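Local coordinates for protein (2Z,6E)-hedycaryol synthase (Kitasatospora setae, PDB 4MC8) that converts (2E,6E)-farnesyl diphosphate and water into (2Z,6E)-hedycaryol and diphosphate by a magnesium-dependent 1,11-cyclization, at residues 214-219 with 301-306; 219-224 with 307-312. All coordinates share one frame; numbering follows the deposited sequence.

Contact 1. Residues 214-219 with 301-306; sequences ALHIAL and ANLSGQ
The imidazole of His-216 has the isobutyl end of Leu-303 on one face. Methyl CD2 of Leu-303 sits 3.8 Å from the centroid of the His-216 ring, offset toward the rim, and makes a CH-pi contact. At the edge of the same ring, in its plane, lies a water. ND1 of His-216 donates weakly to this water over 3.0 Å. The water donates in turn to Leu-303 O and, at 2.6 Å, to Gln-306 OE1. Three polar groups from the two helices thus share one water between buried side chains. CG of His-216 is anti to the backbone N (chi1 -174°), which puts the ring face against Leu-303. The other methyl of Leu-303, CD1, meets Ile-217 CD1 at 3.8 Å, and the two side chains cross at about a right angle. The extended side chain of Gln-306 spans the gap to the other backbone. Its NE2 donates to Ile-217 O over 2.9 Å, with an N-H...O angle of 156°, from a position tilted out of the carbonyl plane. The CG2 methyl of Ile-217 lies against the same amide, 3.6 Å from Gln-306 NE2. With NE2 donating and OE1 accepting, the amide is held at both ends. Met-181 and Trp-185 of helix 181-188 cover Ile-217. The short helical segments run nearly parallel, 7° apart, with axes 9.9 Å from each other. This is buried helix-to-helix packing in the all-helical class I terpene synthase fold, beside the Asn-Ser-Glu motif, which probably binds magnesium.

Contact 2. Residues 219-224 with 307-312; sequences LVNDVF and LVWHSS
Phe-224 and His-310 stack face to face where the Asn-Ser-Glu motif helix of this terpene synthase meets the C-terminal helix. The segment axes are 11.9 Å apart, so long side chains bridge the helices. The ring centroids are 4.1 Å apart and the planes 13° from parallel. CG of Phe-224 lies over the centre of the imidazole, while CG of His-310 lies toward the rim of the phenyl ring. Each CB also touches the partner ring: His-310 CB is 4.2 Å from the centroid of the Phe-224 ring. CG of Phe-224 is anti to the carbonyl carbon (chi1 -81°), and from there its ring reaches across one face of the imidazole. On the opposite face CZ3 of Trp-309 stands 3.7 Å above the plane of the His-310 ring, toward the rim. The indole is steeply turned, so only the Phe-224 side is a stack. With the imidazole of His-310 cut back to an alanine, the Phe-224 ring would probably lose its stacking partner and keep little more than the CB contact. Asn-221 lies at the edge of the imidazole and is, by similarity, a ligand of the third magnesium. Arg-175, probably a substrate-binding residue, lies beside Asn-221 and pairs with its neighbour Asp-222. The rest of the contact is looser. Phe-224, Leu-307 and His-310 are partly exposed, while Val-220 is buried. Beside the stack, Val-220 and Leu-307 cross at about a right angle and meet through single methyls, Val-220 CG1 lying 4.2 Å from Leu-307 CD1.

Going from the N terminus, the chain passes ten helices before it enters helix 204-225, where it runs through 214-219 and then 219-224. Leu-219 belongs to both segments. The chain then passes through helices 238-246 and 250-281 before entering helix 286-312. Segment 301-306 returns to 214-219 and closes contact 1 over 81 intervening residues. Segment 307-312 follows and closes contact 2 over 82. The order of the segments makes the two closures cross. Both contacts tie the same pair of helices side by side, with centres 8 Å apart. Contact 1 lies in the buried interior, and contact 2 continues it toward the surface. Gln-306 OE1 packs against Val-220 CG1 where they join.

Contact 1. Residues 214-219 with 301-306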
loop_
_atom_site.group_PDB
_atom_site.type_symbol
_atom_site.label_atom_id
_atom_site.label_comp_id
_atom_site.label_asym_id
_atom_site.label_seq_id
_atom_site.Cartn_x
_atom_site.Cartn_y
_atom_site.Cartn_z
ATOM N N ALA A 214 -3.770 3.321 6.792
ATOM C CA ALA A 214 -2.525 3.576 6.061
ATOM C C ALA A 214 -1.409 4.112 6.974
ATOM O O ALA A 214 -0.274 3.620 6.925
ATOM C CB ALA A 214 -2.765 4.527 4.878
ATOM N N LEU A 215 -1.737 5.095 7.819
ATOM C CA LEU A 215 -0.744 5.700 8.709
ATOM C C LEU A 215 -0.261 4.738 9.802
ATOM O O LEU A 215 0.926 4.723 10.134
ATOM C CB LEU A 215 -1.264 7.017 9.312
ATOM C CG LEU A 215 -1.351 8.173 8.300
ATOM C CD1 LEU A 215 -1.880 9.458 8.934
ATOM C CD2 LEU A 215 0.000 8.406 7.630
ATOM N N HIS A 216 -1.164 3.918 10.340
ATOM C CA HIS A 216 -0.777 2.923 11.360
ATOM C C HIS A 216 0.304 1.992 10.782
ATOM O O HIS A 216 1.340 1.752 11.410
ATOM C CB HIS A 216 -2.006 2.123 11.824
ATOM C CG HIS A 216 -1.736 1.189 12.961
ATOM N ND1 HIS A 216 -1.099 -0.025 12.799
ATOM C CD2 HIS A 216 -2.032 1.285 14.283
ATOM C CE1 HIS A 216 -1.006 -0.629 13.976
ATOM N NE2 HIS A 216 -1.569 0.143 14.889
ATOM N N ILE A 217 0.068 1.509 9.561
ATOM C CA ILE A 217 0.989 0.599 8.889
ATOM C C ILE A 217 2.310 1.295 8.540
ATOM O O ILE A 217 3.389 0.742 8.764
ATOM C CB ILE A 217 0.321 -0.004 7.640
ATOM C CG1 ILE A 217 -0.793 -0.988 8.051
ATOM C CG2 ILE A 217 1.347 -0.654 6.714
ATOM C CD1 ILE A 217 -1.754 -1.246 6.886
ATOM N N ALA A 218 2.222 2.518 8.023
ATOM C CA ALA A 218 3.414 3.298 7.666
ATOM C C ALA A 218 4.320 3.579 8.874
ATOM O O ALA A 218 5.548 3.452 8.776
ATOM C CB ALA A 218 3.013 4.594 6.985
ATOM N N LEU A 219 3.708 3.946 10.006
ATOM C CA LEU A 219 4.445 4.351 11.193
ATOM C C LEU A 219 5.101 3.150 11.846
ATOM O O LEU A 219 6.229 3.254 12.328
ATOM C CB LEU A 219 3.549 5.094 12.197
ATOM C CG LEU A 219 3.045 6.479 11.767
ATOM C CD1 LEU A 219 2.012 7.000 12.755
ATOM C CD2 LEU A 219 4.192 7.468 11.621
ATOM N N ALA A 301 -7.881 -6.059 9.242
ATOM C CA ALA A 301 -7.078 -7.284 9.274
ATOM C C ALA A 301 -5.617 -7.040 8.877
ATOM O O ALA A 301 -4.716 -7.608 9.486
ATOM C CB ALA A 301 -7.704 -8.344 8.366
ATOM N N ASN A 302 -5.390 -6.207 7.849
ATOM C CA ASN A 302 -4.044 -5.787 7.440
ATOM C C ASN A 302 -3.164 -5.288 8.592
ATOM O O ASN A 302 -1.948 -5.515 8.599
ATOM C CB ASN A 302 -4.119 -4.677 6.356
ATOM C CG ASN A 302 -4.340 -5.227 4.956
ATOM O OD1 ASN A 302 -3.610 -4.868 4.023
ATOM N ND2 ASN A 302 -5.358 -6.072 4.789
ATOM N N LEU A 303 -3.768 -4.615 9.569
ATOM C CA LEU A 303 -2.985 -4.082 10.691
ATOM C C LEU A 303 -2.390 -5.187 11.589
ATOM O O LEU A 303 -1.304 -4.988 12.136
ATOM C CB LEU A 303 -3.782 -3.050 11.507
ATOM C CG LEU A 303 -3.838 -1.597 10.986
ATOM C CD1 LEU A 303 -4.419 -1.490 9.563
ATOM C CD2 LEU A 303 -4.600 -0.697 11.959
ATOM N N SER A 304 -3.077 -6.333 11.734
ATOM C CA SER A 304 -2.483 -7.502 12.428
ATOM C C SER A 304 -1.548 -8.304 11.513
ATOM O O SER A 304 -0.492 -8.787 11.940
ATOM C CB SER A 304 -3.555 -8.425 13.027
ATOM O OG SER A 304 -4.351 -7.733 13.975
ATOM N N GLY A 305 -1.943 -8.443 10.252
ATOM C CA GLY A 305 -1.126 -9.119 9.241
ATOM C C GLY A 305 0.291 -8.579 9.097
ATOM O O GLY A 305 1.237 -9.355 8.923
ATOM N N GLN A 306 0.438 -7.253 9.175
ATOM C CA GLN A 306 1.742 -6.599 9.052
ATOM C C GLN A 306 2.713 -7.110 10.093
ATOM O O GLN A 306 3.905 -7.298 9.816
ATOM C CB GLN A 306 1.612 -5.087 9.216
ATOM C CG GLN A 306 2.950 -4.365 9.140
ATOM C CD GLN A 306 2.858 -2.892 9.458
ATOM O OE1 GLN A 306 1.960 -2.446 10.187
ATOM N NE2 GLN A 306 3.808 -2.121 8.923
HETATM O O HOH W 1 -0.036 -2.630 11.781
#

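Contact 2. Residues 219-224 with 307-312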
loop_
_atom_site.group_PDB
_atom_site.type_symbol
_atom_site.label_atom_id
_atom_site.label_comp_id
_atom_site.label_asym_id
_atom_site.label_seq_id
_atom_site.Cartn_x
_atom_site.Cartn_y
_atom_site.Cartn_z
ATOM N N LEU A 219 3.708 3.946 10.006
ATOM C CA LEU A 219 4.445 4.351 11.193
ATOM C C LEU A 219 5.101 3.150 11.846
ATOM O O LEU A 219 6.229 3.254 12.328
ATOM C CB LEU A 219 3.549 5.094 12.197
ATOM C CG LEU A 219 3.045 6.479 11.767
ATOM C CD1 LEU A 219 2.012 7.000 12.755
ATOM C CD2 LEU A 219 4.192 7.468 11.621
ATOM N N VAL A 220 4.399 2.014 11.840
ATOM C CA VAL A 220 4.985 0.728 12.262
ATOM C C VAL A 220 6.187 0.386 11.359
ATOM O O VAL A 220 7.228 -0.053 11.842
ATOM C CB VAL A 220 3.924 -0.409 12.292
ATOM C CG1 VAL A 220 4.565 -1.788 12.415
ATOM C CG2 VAL A 220 2.924 -0.183 13.425
ATOM N N ASN A 221 6.046 0.628 10.056
ATOM C CA ASN A 221 7.162 0.479 9.102
ATOM C C ASN A 221 8.359 1.382 9.378
ATOM O O ASN A 221 9.502 0.949 9.245
ATOM C CB ASN A 221 6.686 0.655 7.660
ATOM C CG ASN A 221 6.089 -0.614 7.097
ATOM O OD1 ASN A 221 5.313 -0.578 6.150
ATOM N ND2 ASN A 221 6.437 -1.748 7.693
ATOM N N ASP A 222 8.089 2.627 9.763
ATOM C CA ASP A 222 9.142 3.568 10.137
ATOM C C ASP A 222 9.961 3.057 11.326
ATOM O O ASP A 222 11.190 3.175 11.324
ATOM C CB ASP A 222 8.555 4.951 10.446
ATOM C CG ASP A 222 8.084 5.690 9.196
ATOM O OD1 ASP A 222 8.162 5.124 8.082
ATOM O OD2 ASP A 222 7.629 6.848 9.336
ATOM N N VAL A 223 9.281 2.491 12.328
ATOM C CA VAL A 223 9.956 1.935 13.509
ATOM C C VAL A 223 10.808 0.716 13.157
ATOM O O VAL A 223 11.952 0.621 13.587
ATOM C CB VAL A 223 8.983 1.597 14.666
ATOM C CG1 VAL A 223 9.735 0.974 15.831
ATOM C CG2 VAL A 223 8.268 2.850 15.142
ATOM N N PHE A 224 10.255 -0.208 12.372
ATOM C CA PHE A 224 11.013 -1.383 11.925
ATOM C C PHE A 224 12.178 -1.003 10.992
ATOM O O PHE A 224 13.168 -1.726 10.921
ATOM C CB PHE A 224 10.093 -2.407 11.237
ATOM C CG PHE A 224 9.322 -3.281 12.188
ATOM C CD1 PHE A 224 8.094 -2.869 12.705
ATOM C CD2 PHE A 224 9.814 -4.529 12.554
ATOM C CE1 PHE A 224 7.379 -3.677 13.583
ATOM C CE2 PHE A 224 9.102 -5.342 13.424
ATOM C CZ PHE A 224 7.883 -4.914 13.939
ATOM N N LEU A 307 2.198 -7.328 11.298
ATOM C CA LEU A 307 3.049 -7.691 12.418
ATOM C C LEU A 307 3.701 -9.051 12.161
ATOM O O LEU A 307 4.902 -9.241 12.402
ATOM C CB LEU A 307 2.237 -7.687 13.720
ATOM C CG LEU A 307 2.310 -6.473 14.658
ATOM C CD1 LEU A 307 2.648 -5.157 13.981
ATOM C CD2 LEU A 307 1.047 -6.340 15.516
ATOM N N VAL A 308 2.911 -9.975 11.616
ATOM C CA VAL A 308 3.364 -11.350 11.430
ATOM C C VAL A 308 4.262 -11.444 10.201
ATOM O O VAL A 308 5.224 -12.211 10.191
ATOM C CB VAL A 308 2.177 -12.339 11.393
ATOM C CG1 VAL A 308 2.631 -13.727 10.963
ATOM C CG2 VAL A 308 1.525 -12.423 12.771
ATOM N N TRP A 309 3.948 -10.640 9.184
ATOM C CA TRP A 309 4.787 -10.483 7.998
ATOM C C TRP A 309 6.201 -9.996 8.343
ATOM O O TRP A 309 7.179 -10.525 7.810
ATOM C CB TRP A 309 4.112 -9.549 6.987
ATOM C CG TRP A 309 4.955 -9.230 5.789
ATOM C CD1 TRP A 309 5.319 -10.088 4.790
ATOM C CD2 TRP A 309 5.538 -7.958 5.464
ATOM N NE1 TRP A 309 6.095 -9.428 3.861
ATOM C CE2 TRP A 309 6.245 -8.120 4.250
ATOM C CE3 TRP A 309 5.530 -6.695 6.081
ATOM C CZ2 TRP A 309 6.937 -7.062 3.631
ATOM C CZ3 TRP A 309 6.217 -5.646 5.471
ATOM C CH2 TRP A 309 6.910 -5.836 4.254
ATOM N N HIS A 310 6.310 -9.011 9.235
ATOM C CA HIS A 310 7.625 -8.524 9.657
ATOM C C HIS A 310 8.413 -9.593 10.383
ATOM O O HIS A 310 9.597 -9.786 10.112
ATOM C CB HIS A 310 7.519 -7.280 10.529
ATOM C CG HIS A 310 7.617 -6.009 9.760
ATOM N ND1 HIS A 310 6.545 -5.163 9.585
ATOM C CD2 HIS A 310 8.654 -5.449 9.093
ATOM C CE1 HIS A 310 6.921 -4.128 8.857
ATOM N NE2 HIS A 310 8.195 -4.277 8.543
ATOM N N SER A 311 7.736 -10.286 11.296
ATOM C CA SER A 311 8.310 -11.394 12.061
ATOM C C SER A 311 8.783 -12.553 11.165
ATOM O O SER A 311 9.767 -13.224 11.477
ATOM C CB SER A 311 7.283 -11.886 13.087
ATOM O OG SER A 311 7.769 -12.996 13.807
ATOM N N SER A 312 8.079 -12.767 10.056
ATOM C CA SER A 312 8.397 -13.824 9.092
ATOM C C SER A 312 9.633 -13.538 8.237
ATOM O O SER A 312 10.385 -14.457 7.917
ATOM C CB SER A 312 7.201 -14.084 8.174
ATOM O OG SER A 312 6.113 -14.627 8.895
#